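Local atomic coordinates of CCMAN5 (PDB entry 2XSG), a protein that probably hydrolyses alpha-mannosidic linkages as a bacterial family 92 glycoside hydrolase and enables mannose-6-phosphate modification of human lysosomal enzymes made in yeast. Residues A[40-45]-A[61-66]; A[57-62]-A[111-116]; A[412-417]-A[468-473]; A[602-607]-A[758-763]; A[721-726]-A[748-753]. One frame throughout, in Å; residues are numbered along the deposited sequence.

Contact 1. Residues A[40-45]-A[61-66]; sequences NPRTTP and GFTHTN
Strands 40-44 and 58-63 pair antiparallel in a small three-stranded sheet of the N-terminal family 92 domain, with 40-44 as an outer strand of that sheet. N40 and T63 form a hydrogen-bonded pair: N40 N donates to T63 O and T63 N returns a bond to N40 O, both at 3.0 Å and both with the donor lying above the carbonyl plane. One step on, P41 and F62 make a non-hydrogen-bonded pair whose side chains leave by the other face. The F62 ring has CG anti to its own carbonyl carbon. F62 CD1 lies 3.6 Å from P41 N, and F62 CE1 comes within 3.9 Å of P41 CB, so these two ring atoms meet the proline obliquely. An alanine in place of F62 removes the ring and would probably deprive P41 of this apolar partner and loosen the packing on that face. The next main-chain bond, R42 N to G61 O at 2.8 Å, runs nearly along the C=O axis. R42 extends with CG anti to its backbone N (chi1 -164°), crossing T63 at about a right angle and bringing NH1 near the methyl CG2, while NH2 is held by N167 OD1. A water lies at the edge of the guanidinium, in its plane, and joins the two strands: it accepts from R42 NH1 at 3.2 Å and donates to N40 O, and its shortest bond is the one it gives to T63 OG1, 2.6 Å away.

Contact 2. Residues A[57-62]-A[111-116]; sequences SKISGF and GFYSVG
Four side chains join strands 58-62 and 112-116, whose axes come no nearer than 9.9 Å and run at 119° to each other. Y113 reaches across with CG anti to its backbone N (chi1 171°), placing the phenol between the strands. There its flank meets F62: F62 CE1 sits 3.6 Å from Y113 CD1, which lies at the edge of the phenyl ring and in its plane. The planes of the two rings are 68° apart and the rings meet at their rims, without stacking. I59 approaches Y113 tip to tip. Its CG1 branch is anti to the carbonyl carbon and fully extended, so that I59 CD1 ends 3.4 Å from Y113 OH. That hydroxyl has its polar partner in E106 OE2, so the methyl touches a group already fixed by a hydrogen bond. V115 touches both F62 and I59 with its methyls, CG1 4.2 Å from F62 CZ and CG2 4.4 Å from I59 CD1. P41, A136 and V138 add to this buried cluster. The arrangement is that of two beta sheets packed face to face through apolar side chains, consistent with the beta-sandwich character of the family 92 N-terminal domain.

Contact 3. Residues A[412-417]-A[468-473]; sequences VVADAI and LSVIAD
The helical segments 412-417 and 468-473 cross at 50°, their axes 8.2 Å apart at closest approach, and the nearest pair of CA atoms, those of A414 and V470, is 5.5 Å apart. The small side chain of A414 makes this closeness possible: its CB meets V470 CB at 3.6 Å. V470 has CG1 anti to its backbone N, and this methyl lies against both A414 O and I417 CG2, 3.8 Å from the latter, as the I417 and V470 side chains slide past each other in opposite directions. I417 sends its other branch, CG1 anti to the carbonyl carbon and on to an extended CD1, over the backbone of I471, where CD1 stands 3.8 Å from I471 CA. I471 itself starts off to one side, but the same extended CG1-CD1 conformation swings its tip back to the interface. The I471 side chain crosses that of V413 at about a right angle, I471 CD1 lying 3.7 Å from V413 CB. All the side chains that meet are apolar. V412, V413 and A416 lean on helix 368-387 or 353-366, and D415 forms a salt bridge with K419. L468, I471 and A472 also pack on helix 427-438, while D473 pairs with R485 of helix 478-495, placing this crossing within the helical array of the catalytic domain, consistent with the (alpha/alpha)6 barrel of this family.

Contact 4. Residues A[602-607]-A[758-763]; sequences GEPSLT and WGTDTA
P604 carries this contact, touching residues 758-760 one ring atom at a time. P604 CB, the first atom out, is 4.1 Å from W758 O. P604 CG goes deeper, with W758 O at 3.6 Å and G759 O at 4.0 Å, so two successive carbonyl oxygens lie near this methylene. P604 CD meets T760 CG2, 3.7 Å away, the threonine crossing the proline at about a right angle. The conformation of T760 supports this: T760 CG2 is anti to the carbonyl carbon and also reaches G602 O at 3.5 Å, while OG1 takes the crowded position between N and C and is hydrogen-bonded to D757 O. G759 adopts a positive phi of 80°, and a beta carbon at this position would run into W758 CE3. The W758 indole lies against V721 and A724, with NE1 bonded to F731 O. Within 602-607, L606 N donates to E603 O at 3.0 Å as helix 604-616 begins. The arrangement is a type I beta turn, G759 to T762, set against a proline at the opening of a catalytic-domain helix, where the chain's late loop touches the helix start by van der Waals contact.

Contact 5. Residues A[721-726]-A[748-753]; sequences VQSATL and AFRMGE
A748 O is gripped twice: T725 N donates a hydrogen bond of 2.9 Å lying in the carbonyl plane, with an N-H...O angle of 164°, and A724 CA brings a C-H...O contact of 3.3 Å. A748 N answers T725 O at 3.0 Å, completing a hydrogen-bonded antiparallel pair. Farther along, the register slips by one residue: Q722 and S723 share R750 as partner in a classic beta bulge. Here Q722 N meets R750 O at a short 2.6 Å, nearly along the C=O axis, while R750 N binds S723 O. The Q722 side chain, bent at chi2, lays CG 3.6 Å from G752 N. An alanine here removes CG and all beyond it, and would probably uncover the G752 backbone at the edge of the contact. S723 OG hovers over one face of the R750 guanidinium, 3.5 Å from R750 NE. On the other face of the strand pair, F749 CD1 packs 3.5 Å from A724 CB, with V721 CG1 beside it, and the doubly bent M751 brings SD 3.9 Å from V721 CG2. The chemistry thus splits: backbone bonds fix the register, the V721-A724-F749-M751 face is buried and apolar, and the face of S723, T725, A748 and R750 is mixed, mostly polar, and at least partly exposed to solvent.

The five contacts fall into three places. Contacts 1 and 2 share strand 58-63 and lie about 8 Å apart between centres in the N-terminal domain: contact 1 builds the small sheet, contact 2 packs it on the ten-stranded one. Contact 3 follows along the chain in the helical part of the catalytic domain, its centre about 39 Å from that of contact 1 and about 29 Å from that of contact 4. Contacts 4 and 5, about 12 Å apart between centres, touch through the W758 indole. The strands of contact 5 come, in sequence, between the two segments of contact 4, so a helix opening and a six-stranded mixed sheet are joined through one late loop.

Contact 1. Residues A[40-45]-A[61-66]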
# COMPACT_ATOMS: atom_id res chain seq x y z
N ASN A 40 4.76 -3.18 -15.81
CA ASN A 40 3.30 -3.07 -15.92
C ASN A 40 2.89 -2.82 -17.35
O ASN A 40 3.34 -1.85 -17.96
CB ASN A 40 2.79 -1.91 -15.06
CG ASN A 40 1.30 -2.02 -14.74
OD1 ASN A 40 0.59 -1.02 -14.73
ND2 ASN A 40 0.82 -3.24 -14.48
N PRO A 41 2.01 -3.69 -17.89
CA PRO A 41 1.42 -3.38 -19.18
C PRO A 41 0.69 -2.04 -19.08
O PRO A 41 0.22 -1.70 -18.00
CB PRO A 41 0.39 -4.52 -19.38
CG PRO A 41 0.12 -5.05 -17.98
CD PRO A 41 1.46 -4.94 -17.32
N ARG A 42 0.62 -1.29 -20.18
CA ARG A 42 -0.12 -0.03 -20.21
C ARG A 42 -1.31 -0.08 -21.15
O ARG A 42 -1.13 -0.21 -22.36
CB ARG A 42 0.79 1.12 -20.64
CG ARG A 42 0.23 2.52 -20.35
CD ARG A 42 1.37 3.55 -20.39
NE ARG A 42 1.02 4.84 -19.78
CZ ARG A 42 1.02 5.09 -18.47
NH1 ARG A 42 1.30 4.13 -17.60
NH2 ARG A 42 0.70 6.31 -18.02
N THR A 43 -2.52 0.05 -20.62
CA THR A 43 -3.69 0.03 -21.51
C THR A 43 -3.88 1.38 -22.21
O THR A 43 -3.32 2.39 -21.79
CB THR A 43 -5.00 -0.41 -20.80
OG1 THR A 43 -5.32 0.49 -19.74
CG2 THR A 43 -4.87 -1.82 -20.25
N THR A 44 -4.67 1.38 -23.27
CA THR A 44 -5.00 2.62 -23.98
C THR A 44 -6.39 2.48 -24.59
O THR A 44 -6.78 1.36 -24.97
CB THR A 44 -3.93 2.94 -25.06
OG1 THR A 44 -4.33 4.08 -25.82
CG2 THR A 44 -3.70 1.74 -26.00
N PRO A 45 -7.16 3.58 -24.68
CA PRO A 45 -6.88 4.96 -24.26
C PRO A 45 -7.09 5.19 -22.76
O PRO A 45 -6.68 6.23 -22.23
CB PRO A 45 -7.88 5.78 -25.06
CG PRO A 45 -9.06 4.87 -25.19
CD PRO A 45 -8.50 3.47 -25.29
N GLY A 61 2.50 -0.70 -24.33
CA GLY A 61 3.71 -1.43 -23.93
C GLY A 61 3.88 -1.63 -22.42
O GLY A 61 2.90 -1.69 -21.69
N PHE A 62 5.13 -1.72 -21.97
CA PHE A 62 5.43 -1.96 -20.55
C PHE A 62 6.25 -0.83 -19.93
O PHE A 62 7.26 -0.41 -20.49
CB PHE A 62 6.17 -3.29 -20.40
CG PHE A 62 5.39 -4.46 -20.92
CD1 PHE A 62 4.49 -5.13 -20.09
CD2 PHE A 62 5.52 -4.88 -22.25
CE1 PHE A 62 3.74 -6.19 -20.55
CE2 PHE A 62 4.77 -5.96 -22.73
CZ PHE A 62 3.88 -6.62 -21.87
N THR A 63 5.79 -0.35 -18.77
CA THR A 63 6.49 0.65 -17.98
C THR A 63 7.21 -0.11 -16.88
O THR A 63 6.88 -1.27 -16.64
CB THR A 63 5.50 1.66 -17.38
OG1 THR A 63 4.46 0.97 -16.68
CG2 THR A 63 4.87 2.47 -18.48
N HIS A 64 8.20 0.52 -16.23
CA HIS A 64 9.08 -0.24 -15.33
C HIS A 64 9.06 0.24 -13.88
O HIS A 64 9.63 -0.41 -13.01
CB HIS A 64 10.51 -0.29 -15.89
CG HIS A 64 10.63 -1.13 -17.12
ND1 HIS A 64 10.13 -0.74 -18.34
CD2 HIS A 64 11.11 -2.39 -17.29
CE1 HIS A 64 10.33 -1.70 -19.22
NE2 HIS A 64 10.93 -2.70 -18.62
N THR A 65 8.43 1.39 -13.65
CA THR A 65 8.30 1.95 -12.29
C THR A 65 6.84 2.18 -11.97
O THR A 65 6.01 2.39 -12.87
CB THR A 65 9.08 3.29 -12.10
OG1 THR A 65 8.42 4.35 -12.80
CG2 THR A 65 10.52 3.17 -12.58
N ASN A 66 6.52 2.14 -10.68
CA ASN A 66 5.13 2.32 -10.30
C ASN A 66 4.92 2.43 -8.80
O ASN A 66 5.86 2.28 -8.01
CB ASN A 66 4.30 1.16 -10.86
CG ASN A 66 3.07 1.64 -11.58
OD1 ASN A 66 2.31 2.47 -11.05
ND2 ASN A 66 2.86 1.14 -12.80
O HOH W 1 1.91 1.01 -17.32

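Contact 2. Residues A[57-62]-A[111-116]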
# COMPACT_ATOMS: atom_id res chain seq x y z
N SER A 57 -9.11 -2.68 -23.98
CA SER A 57 -8.89 -3.74 -24.96
C SER A 57 -7.70 -3.45 -25.87
O SER A 57 -7.47 -4.17 -26.85
CB SER A 57 -10.16 -3.98 -25.78
OG SER A 57 -10.59 -2.80 -26.42
N LYS A 58 -6.92 -2.43 -25.51
CA LYS A 58 -5.65 -2.17 -26.17
C LYS A 58 -4.54 -1.92 -25.17
O LYS A 58 -4.77 -1.37 -24.09
CB LYS A 58 -5.76 -1.01 -27.16
CG LYS A 58 -6.55 -1.38 -28.40
CD LYS A 58 -7.08 -0.16 -29.10
CE LYS A 58 -7.93 -0.57 -30.28
NZ LYS A 58 -8.48 0.64 -30.92
N ILE A 59 -3.35 -2.36 -25.55
CA ILE A 59 -2.14 -2.17 -24.78
C ILE A 59 -1.08 -1.55 -25.69
O ILE A 59 -0.91 -1.97 -26.83
CB ILE A 59 -1.64 -3.51 -24.20
CG1 ILE A 59 -2.53 -3.93 -23.02
CG2 ILE A 59 -0.14 -3.46 -23.84
CD1 ILE A 59 -2.14 -5.23 -22.35
N SER A 60 -0.39 -0.54 -25.18
CA SER A 60 0.74 0.04 -25.87
C SER A 60 1.98 -0.79 -25.55
O SER A 60 2.44 -1.57 -26.40
CB SER A 60 0.89 1.51 -25.47
OG SER A 60 0.96 1.61 -24.05
N GLY A 61 2.50 -0.70 -24.33
CA GLY A 61 3.71 -1.43 -23.93
C GLY A 61 3.88 -1.63 -22.42
O GLY A 61 2.90 -1.69 -21.69
N PHE A 62 5.13 -1.72 -21.97
CA PHE A 62 5.43 -1.96 -20.55
C PHE A 62 6.25 -0.83 -19.93
O PHE A 62 7.26 -0.41 -20.49
CB PHE A 62 6.17 -3.29 -20.40
CG PHE A 62 5.39 -4.46 -20.92
CD1 PHE A 62 4.49 -5.13 -20.09
CD2 PHE A 62 5.52 -4.88 -22.25
CE1 PHE A 62 3.74 -6.19 -20.55
CE2 PHE A 62 4.77 -5.96 -22.73
CZ PHE A 62 3.88 -6.62 -21.87
N GLY A 111 5.59 -12.53 -10.27
CA GLY A 111 6.87 -12.43 -10.96
C GLY A 111 6.81 -12.33 -12.47
O GLY A 111 7.85 -12.15 -13.13
N PHE A 112 5.62 -12.45 -13.04
CA PHE A 112 5.49 -12.53 -14.50
C PHE A 112 4.21 -11.94 -15.05
O PHE A 112 3.20 -11.89 -14.36
CB PHE A 112 5.70 -13.98 -15.02
CG PHE A 112 4.49 -14.87 -14.92
CD1 PHE A 112 4.14 -15.48 -13.72
CD2 PHE A 112 3.73 -15.15 -16.05
CE1 PHE A 112 3.04 -16.32 -13.62
CE2 PHE A 112 2.61 -16.00 -15.97
CZ PHE A 112 2.26 -16.58 -14.74
N TYR A 113 4.26 -11.48 -16.30
CA TYR A 113 3.05 -11.15 -17.04
C TYR A 113 3.23 -11.47 -18.53
O TYR A 113 4.29 -11.24 -19.10
CB TYR A 113 2.68 -9.68 -16.82
CG TYR A 113 1.56 -9.19 -17.71
CD1 TYR A 113 1.82 -8.79 -19.03
CD2 TYR A 113 0.27 -9.10 -17.23
CE1 TYR A 113 0.81 -8.33 -19.85
CE2 TYR A 113 -0.76 -8.64 -18.05
CZ TYR A 113 -0.47 -8.26 -19.36
OH TYR A 113 -1.48 -7.82 -20.18
N SER A 114 2.19 -12.04 -19.16
CA SER A 114 2.28 -12.40 -20.58
C SER A 114 0.97 -12.05 -21.30
O SER A 114 -0.12 -12.15 -20.70
CB SER A 114 2.65 -13.88 -20.76
OG SER A 114 3.69 -14.29 -19.86
N VAL A 115 1.08 -11.61 -22.56
CA VAL A 115 -0.07 -11.20 -23.37
C VAL A 115 0.25 -11.32 -24.87
O VAL A 115 1.41 -11.09 -25.30
CB VAL A 115 -0.52 -9.74 -23.04
CG1 VAL A 115 0.55 -8.70 -23.44
CG2 VAL A 115 -1.88 -9.41 -23.71
N GLY A 116 -0.75 -11.72 -25.63
CA GLY A 116 -0.66 -11.69 -27.08
C GLY A 116 -1.18 -10.36 -27.59
O GLY A 116 -2.34 -10.02 -27.36

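Contact 3. Residues A[412-417]-A[468-473]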
# COMPACT_ATOMS: atom_id res chain seq x y z
N VAL A 412 4.69 4.92 13.44
CA VAL A 412 5.30 3.71 12.91
C VAL A 412 6.61 3.38 13.65
O VAL A 412 6.87 2.21 13.99
CB VAL A 412 5.57 3.83 11.38
CG1 VAL A 412 6.21 2.56 10.84
CG2 VAL A 412 4.25 4.15 10.62
N VAL A 413 7.44 4.39 13.89
CA VAL A 413 8.70 4.19 14.63
C VAL A 413 8.36 3.72 16.05
O VAL A 413 8.96 2.77 16.57
CB VAL A 413 9.59 5.49 14.69
CG1 VAL A 413 10.84 5.23 15.54
CG2 VAL A 413 10.02 5.92 13.29
N ALA A 414 7.39 4.38 16.65
CA ALA A 414 6.92 4.03 18.00
C ALA A 414 6.37 2.61 18.06
O ALA A 414 6.45 1.96 19.10
CB ALA A 414 5.86 5.02 18.45
N ASP A 415 5.81 2.14 16.95
CA ASP A 415 5.27 0.79 16.82
C ASP A 415 6.36 -0.25 17.05
O ASP A 415 6.15 -1.21 17.80
CB ASP A 415 4.62 0.59 15.44
CG ASP A 415 3.77 -0.67 15.36
OD1 ASP A 415 2.57 -0.61 15.72
OD2 ASP A 415 4.30 -1.72 14.94
N ALA A 416 7.51 -0.06 16.42
CA ALA A 416 8.68 -0.95 16.62
C ALA A 416 9.24 -0.84 18.03
O ALA A 416 9.56 -1.85 18.67
CB ALA A 416 9.75 -0.67 15.58
N ILE A 417 9.34 0.38 18.55
CA ILE A 417 9.82 0.54 19.92
C ILE A 417 8.88 -0.14 20.92
O ILE A 417 9.32 -0.90 21.76
CB ILE A 417 10.07 2.02 20.30
CG1 ILE A 417 11.14 2.65 19.38
CG2 ILE A 417 10.47 2.12 21.78
CD1 ILE A 417 11.24 4.19 19.44
N LEU A 468 5.64 10.20 19.07
CA LEU A 468 6.86 10.90 19.45
C LEU A 468 7.21 10.63 20.91
O LEU A 468 8.40 10.47 21.26
CB LEU A 468 6.67 12.38 19.20
CG LEU A 468 7.69 13.24 18.49
CD1 LEU A 468 8.37 12.57 17.31
CD2 LEU A 468 6.93 14.51 18.05
N SER A 469 6.19 10.57 21.77
CA SER A 469 6.43 10.34 23.20
C SER A 469 7.15 9.00 23.46
O SER A 469 8.05 8.93 24.29
CB SER A 469 5.12 10.43 23.99
OG SER A 469 4.44 9.20 24.01
N VAL A 470 6.76 7.96 22.73
CA VAL A 470 7.41 6.64 22.80
C VAL A 470 8.88 6.75 22.36
O VAL A 470 9.78 6.25 23.05
CB VAL A 470 6.64 5.60 21.95
CG1 VAL A 470 7.39 4.28 21.84
CG2 VAL A 470 5.23 5.37 22.53
N ILE A 471 9.12 7.43 21.24
CA ILE A 471 10.49 7.68 20.77
C ILE A 471 11.30 8.53 21.77
O ILE A 471 12.50 8.29 21.98
CB ILE A 471 10.51 8.35 19.37
CG1 ILE A 471 9.66 7.55 18.37
CG2 ILE A 471 11.95 8.52 18.87
CD1 ILE A 471 9.32 8.31 17.04
N ALA A 472 10.65 9.52 22.37
CA ALA A 472 11.35 10.38 23.34
C ALA A 472 11.88 9.57 24.55
O ALA A 472 13.04 9.73 24.95
CB ALA A 472 10.46 11.55 23.79
N ASP A 473 11.03 8.70 25.10
CA ASP A 473 11.39 7.85 26.26
C ASP A 473 12.51 6.88 25.89
O ASP A 473 13.37 6.56 26.70
CB ASP A 473 10.16 7.06 26.75
CG ASP A 473 9.35 7.81 27.81
OD1 ASP A 473 9.94 8.60 28.58
OD2 ASP A 473 8.12 7.60 27.87

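Contact 4. Residues A[602-607]-A[758-763]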
# COMPACT_ATOMS: atom_id res chain seq x y z
N GLY A 602 -17.35 -3.90 25.63
CA GLY A 602 -17.84 -5.14 26.26
C GLY A 602 -18.73 -5.96 25.35
O GLY A 602 -19.53 -6.79 25.81
N GLU A 603 -18.60 -5.76 24.04
CA GLU A 603 -19.43 -6.53 23.10
C GLU A 603 -18.57 -7.17 22.01
O GLU A 603 -18.72 -6.88 20.83
CB GLU A 603 -20.55 -5.65 22.52
CG GLU A 603 -21.50 -5.10 23.59
CD GLU A 603 -22.81 -4.63 23.03
OE1 GLU A 603 -22.87 -3.48 22.55
OE2 GLU A 603 -23.78 -5.41 23.04
N PRO A 604 -17.63 -8.04 22.43
CA PRO A 604 -16.69 -8.61 21.45
C PRO A 604 -17.40 -9.41 20.34
O PRO A 604 -16.90 -9.45 19.21
CB PRO A 604 -15.80 -9.53 22.29
CG PRO A 604 -16.13 -9.26 23.71
CD PRO A 604 -17.45 -8.62 23.78
N SER A 605 -18.56 -9.99 20.64
CA SER A 605 -19.31 -10.72 19.60
C SER A 605 -19.61 -9.84 18.37
O SER A 605 -19.58 -10.32 17.25
CB SER A 605 -20.58 -11.41 20.16
OG SER A 605 -21.62 -10.49 20.50
N LEU A 606 -19.85 -8.54 18.60
CA LEU A 606 -20.17 -7.62 17.51
C LEU A 606 -18.95 -7.32 16.64
O LEU A 606 -19.08 -7.13 15.44
CB LEU A 606 -20.81 -6.32 18.03
CG LEU A 606 -22.22 -6.41 18.66
CD1 LEU A 606 -22.62 -5.05 19.16
CD2 LEU A 606 -23.28 -6.96 17.68
N THR A 607 -17.78 -7.28 17.26
CA THR A 607 -16.51 -7.15 16.55
C THR A 607 -16.33 -8.36 15.63
O THR A 607 -16.06 -8.22 14.43
CB THR A 607 -15.33 -6.95 17.53
OG1 THR A 607 -15.28 -5.57 17.93
CG2 THR A 607 -13.97 -7.33 16.89
N TRP A 758 -18.04 -14.80 25.62
CA TRP A 758 -16.56 -14.93 25.67
C TRP A 758 -15.90 -13.56 25.56
O TRP A 758 -16.30 -12.75 24.73
CB TRP A 758 -16.00 -15.83 24.55
CG TRP A 758 -14.48 -15.83 24.59
CD1 TRP A 758 -13.70 -16.59 25.43
CD2 TRP A 758 -13.58 -15.01 23.82
NE1 TRP A 758 -12.37 -16.31 25.21
CE2 TRP A 758 -12.26 -15.36 24.23
CE3 TRP A 758 -13.75 -14.05 22.82
CZ2 TRP A 758 -11.12 -14.76 23.67
CZ3 TRP A 758 -12.61 -13.45 22.25
CH2 TRP A 758 -11.30 -13.82 22.69
N GLY A 759 -14.91 -13.33 26.40
CA GLY A 759 -14.13 -12.10 26.38
C GLY A 759 -14.73 -10.87 27.05
O GLY A 759 -14.11 -9.82 27.06
N THR A 760 -15.94 -11.00 27.59
CA THR A 760 -16.62 -9.86 28.21
C THR A 760 -16.09 -9.57 29.61
O THR A 760 -16.58 -8.64 30.26
CB THR A 760 -18.15 -10.05 28.31
OG1 THR A 760 -18.43 -11.28 28.99
CG2 THR A 760 -18.79 -10.07 26.93
N ASP A 761 -15.13 -10.37 30.08
CA ASP A 761 -14.39 -10.07 31.30
C ASP A 761 -12.91 -9.89 31.00
O ASP A 761 -12.05 -10.25 31.81
CB ASP A 761 -14.59 -11.17 32.35
CG ASP A 761 -15.97 -11.13 32.97
OD1 ASP A 761 -16.42 -10.04 33.36
OD2 ASP A 761 -16.61 -12.19 33.05
N THR A 762 -12.61 -9.32 29.82
CA THR A 762 -11.23 -9.11 29.39
C THR A 762 -10.43 -8.22 30.35
O THR A 762 -10.97 -7.27 30.93
CB THR A 762 -11.15 -8.57 27.91
OG1 THR A 762 -9.80 -8.60 27.45
CG2 THR A 762 -11.70 -7.14 27.76
N ALA A 763 -9.14 -8.53 30.53
CA ALA A 763 -8.22 -7.57 31.15
C ALA A 763 -8.20 -6.37 30.21
O ALA A 763 -8.26 -6.57 28.99
CB ALA A 763 -6.80 -8.20 31.28

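Contact 5. Residues A[721-726]-A[748-753]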
# COMPACT_ATOMS: atom_id res chain seq x y z
N VAL A 721 -16.75 -16.37 18.37
CA VAL A 721 -15.92 -17.12 19.31
C VAL A 721 -16.77 -17.58 20.49
O VAL A 721 -17.53 -16.80 21.02
CB VAL A 721 -14.71 -16.29 19.78
CG1 VAL A 721 -13.91 -17.03 20.85
CG2 VAL A 721 -13.82 -15.92 18.58
N GLN A 722 -16.68 -18.87 20.84
CA GLN A 722 -17.44 -19.43 21.96
C GLN A 722 -16.56 -19.58 23.19
O GLN A 722 -17.03 -19.46 24.32
CB GLN A 722 -18.02 -20.81 21.60
CG GLN A 722 -18.80 -20.82 20.31
CD GLN A 722 -20.00 -19.86 20.32
OE1 GLN A 722 -20.07 -18.91 19.51
NE2 GLN A 722 -20.95 -20.11 21.21
N SER A 723 -15.28 -19.88 22.96
CA SER A 723 -14.30 -20.03 24.03
C SER A 723 -12.94 -20.02 23.37
O SER A 723 -12.85 -20.11 22.14
CB SER A 723 -14.52 -21.34 24.80
OG SER A 723 -13.99 -22.43 24.07
N ALA A 724 -11.88 -19.91 24.18
CA ALA A 724 -10.51 -19.86 23.65
C ALA A 724 -9.50 -20.42 24.62
O ALA A 724 -9.74 -20.42 25.83
CB ALA A 724 -10.15 -18.42 23.29
N THR A 725 -8.38 -20.93 24.09
CA THR A 725 -7.19 -21.24 24.90
C THR A 725 -5.93 -20.61 24.31
O THR A 725 -5.84 -20.40 23.08
CB THR A 725 -6.91 -22.76 25.08
OG1 THR A 725 -6.66 -23.39 23.81
CG2 THR A 725 -8.05 -23.48 25.80
N LEU A 726 -4.97 -20.32 25.18
CA LEU A 726 -3.65 -19.83 24.80
C LEU A 726 -2.61 -20.80 25.38
O LEU A 726 -2.49 -20.94 26.61
CB LEU A 726 -3.40 -18.41 25.33
CG LEU A 726 -2.04 -17.79 24.97
CD1 LEU A 726 -1.86 -17.66 23.43
CD2 LEU A 726 -1.82 -16.43 25.66
N ALA A 748 -6.03 -21.03 20.20
CA ALA A 748 -7.07 -21.91 19.70
C ALA A 748 -8.45 -21.39 20.04
O ALA A 748 -8.80 -21.29 21.21
CB ALA A 748 -6.89 -23.31 20.25
N PHE A 749 -9.24 -21.07 19.02
CA PHE A 749 -10.61 -20.64 19.25
C PHE A 749 -11.62 -21.75 18.97
O PHE A 749 -11.41 -22.58 18.10
CB PHE A 749 -10.94 -19.42 18.39
CG PHE A 749 -10.13 -18.21 18.72
CD1 PHE A 749 -10.36 -17.51 19.91
CD2 PHE A 749 -9.13 -17.77 17.86
CE1 PHE A 749 -9.61 -16.39 20.22
CE2 PHE A 749 -8.38 -16.66 18.17
CZ PHE A 749 -8.61 -15.96 19.35
N ARG A 750 -12.72 -21.75 19.73
CA ARG A 750 -13.87 -22.61 19.43
C ARG A 750 -14.96 -21.69 18.85
O ARG A 750 -15.40 -20.75 19.51
CB ARG A 750 -14.36 -23.31 20.72
CG ARG A 750 -15.44 -24.40 20.53
CD ARG A 750 -15.85 -25.04 21.89
NE ARG A 750 -14.69 -25.55 22.63
CZ ARG A 750 -14.72 -26.09 23.86
NH1 ARG A 750 -15.86 -26.22 24.53
NH2 ARG A 750 -13.58 -26.51 24.41
N MET A 751 -15.36 -21.96 17.61
CA MET A 751 -16.31 -21.09 16.90
C MET A 751 -17.72 -21.65 16.93
O MET A 751 -17.92 -22.85 17.11
CB MET A 751 -15.87 -20.90 15.46
CG MET A 751 -14.43 -20.50 15.29
SD MET A 751 -14.03 -18.93 16.11
CE MET A 751 -14.81 -17.71 15.06
N GLY A 752 -18.71 -20.79 16.75
CA GLY A 752 -20.12 -21.20 16.76
C GLY A 752 -20.98 -20.19 16.03
O GLY A 752 -20.53 -19.10 15.67
N GLU A 753 -22.23 -20.55 15.82
CA GLU A 753 -23.12 -19.78 14.97
C GLU A 753 -23.88 -18.68 15.72
O GLU A 753 -24.55 -17.85 15.10
CB GLU A 753 -24.09 -20.73 14.24
CG GLU A 753 -23.37 -21.60 13.21
CD GLU A 753 -24.31 -22.45 12.37
OE1 GLU A 753 -25.49 -22.07 12.22
OE2 GLU A 753 -23.85 -23.48 11.83